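Local coordinates for phosphatidylglycerophosphatase and protein-tyrosine phosphatase 1 (Mus musculus, PDB 3RGO) that dephosphorylates phosphatidylglycerophosphate to phosphatidylglycerol, a step of cardiolipin synthesis in mitochondria, and also acts on phosphorylated tyrosine and serine residues of proteins, at residues A[77-82]-A[107-112]. Sequence-based numbering, arbitrary orientation.
Sequences KGVQFA and VAAYLI
Val79 faces Tyr110 where segments 77-82 and 107-112 cross at -65°, their axes 9.1 Å apart and the two CA atoms separated by 5.1 Å. The segments belong to helices 72-88 and 102-115, two helices of the dual-specificity phosphatase fold, joined through strand 91-95 and the loop that carries Cys96, probably the phosphocysteine nucleophile; the contact itself lies away from that site. No hydrogen bond crosses it, and the helices meet by van der Waals packing. Val79 reaches across with both methyls: CG2, turned anti to its own carbonyl carbon, lies 3.6 Å from Tyr110 N and 4.0 Å from Ala109 CB, while CG1 approaches Tyr110 CA. One valine thus packs against the backbone between Ala109 and Tyr110. Phe146 of helix 137-154 touches both Val79 and Ala109, extending this buried patch to a third helix. One turn after Val79, Ala82 meets the tyrosine ring instead. With CG anti to the backbone N (chi1 162°), Tyr110 swings its ring alongside Ala82; its side chain also touches Val9 of strand 9-12, and its OH is hydrogen-bonded to Asp6 OD2, between strands 2-4 and 9-12. Ala82 CB meets this tethered ring obliquely, 3.8 Å from Tyr110 CD1 and 4.0 Å from Tyr110 CE1.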
# COMPACT_ATOMS: atom_id res chain seq x y z
N LYS A 77 7.46 7.53 -1.24
CA LYS A 77 6.43 8.32 -0.57
C LYS A 77 5.45 7.41 0.15
O LYS A 77 5.11 7.64 1.31
CB LYS A 77 5.68 9.21 -1.57
CG LYS A 77 6.27 10.59 -1.74
CD LYS A 77 5.37 11.47 -2.60
CE LYS A 77 5.94 12.88 -2.72
NZ LYS A 77 5.06 13.76 -3.55
N GLY A 78 5.02 6.36 -0.54
CA GLY A 78 4.08 5.41 0.03
C GLY A 78 4.66 4.70 1.24
O GLY A 78 4.01 4.56 2.27
N VAL A 79 5.91 4.27 1.11
CA VAL A 79 6.57 3.54 2.18
C VAL A 79 6.81 4.43 3.40
O VAL A 79 6.54 4.03 4.54
CB VAL A 79 7.88 2.89 1.69
CG1 VAL A 79 8.63 2.25 2.85
CG2 VAL A 79 7.58 1.87 0.59
N GLN A 80 7.31 5.64 3.18
CA GLN A 80 7.54 6.58 4.27
C GLN A 80 6.22 6.93 4.97
O GLN A 80 6.20 7.18 6.17
CB GLN A 80 8.24 7.84 3.77
CG GLN A 80 9.64 7.59 3.22
CD GLN A 80 10.57 6.91 4.22
OE1 GLN A 80 10.61 7.29 5.40
NE2 GLN A 80 11.31 5.91 3.76
N PHE A 81 5.14 6.96 4.20
CA PHE A 81 3.81 7.20 4.76
C PHE A 81 3.42 6.06 5.70
O PHE A 81 2.94 6.29 6.81
CB PHE A 81 2.78 7.32 3.63
CG PHE A 81 1.39 7.71 4.09
CD1 PHE A 81 1.07 9.03 4.36
CD2 PHE A 81 0.40 6.75 4.20
CE1 PHE A 81 -0.21 9.38 4.76
CE2 PHE A 81 -0.89 7.09 4.60
CZ PHE A 81 -1.19 8.41 4.88
N ALA A 82 3.64 4.83 5.25
CA ALA A 82 3.37 3.66 6.09
C ALA A 82 4.22 3.68 7.36
O ALA A 82 3.75 3.35 8.44
CB ALA A 82 3.61 2.37 5.31
N VAL A 107 2.61 -2.63 -1.24
CA VAL A 107 2.88 -3.36 -0.01
C VAL A 107 4.21 -4.11 -0.11
O VAL A 107 4.95 -4.20 0.87
CB VAL A 107 1.72 -4.33 0.37
CG1 VAL A 107 2.12 -5.20 1.57
CG2 VAL A 107 0.44 -3.55 0.68
N ALA A 108 4.50 -4.65 -1.29
CA ALA A 108 5.78 -5.31 -1.54
C ALA A 108 6.95 -4.38 -1.26
O ALA A 108 7.94 -4.78 -0.64
CB ALA A 108 5.86 -5.85 -2.98
N ALA A 109 6.84 -3.13 -1.71
CA ALA A 109 7.92 -2.18 -1.51
C ALA A 109 8.12 -1.91 -0.02
O ALA A 109 9.25 -1.88 0.46
CB ALA A 109 7.63 -0.89 -2.27
N TYR A 110 7.02 -1.71 0.69
CA TYR A 110 7.04 -1.56 2.14
C TYR A 110 7.80 -2.70 2.82
O TYR A 110 8.72 -2.45 3.60
CB TYR A 110 5.60 -1.49 2.67
CG TYR A 110 5.45 -1.75 4.15
CD1 TYR A 110 5.70 -0.75 5.08
CD2 TYR A 110 5.03 -3.00 4.62
CE1 TYR A 110 5.56 -0.99 6.45
CE2 TYR A 110 4.89 -3.24 5.97
CZ TYR A 110 5.16 -2.24 6.88
OH TYR A 110 5.01 -2.48 8.23
N LEU A 111 7.44 -3.94 2.50
CA LEU A 111 8.09 -5.10 3.10
C LEU A 111 9.57 -5.19 2.74
O LEU A 111 10.41 -5.56 3.57
CB LEU A 111 7.36 -6.38 2.70
CG LEU A 111 5.94 -6.53 3.25
CD1 LEU A 111 5.26 -7.75 2.64
CD2 LEU A 111 5.94 -6.61 4.78
N ILE A 112 9.90 -4.88 1.49
CA ILE A 112 11.29 -4.87 1.06
C ILE A 112 12.11 -3.95 1.95
O ILE A 112 13.17 -4.34 2.45
CB ILE A 112 11.43 -4.43 -0.41
CG1 ILE A 112 10.89 -5.53 -1.34
CG2 ILE A 112 12.88 -4.12 -0.74
CD1 ILE A 112 10.78 -5.13 -2.80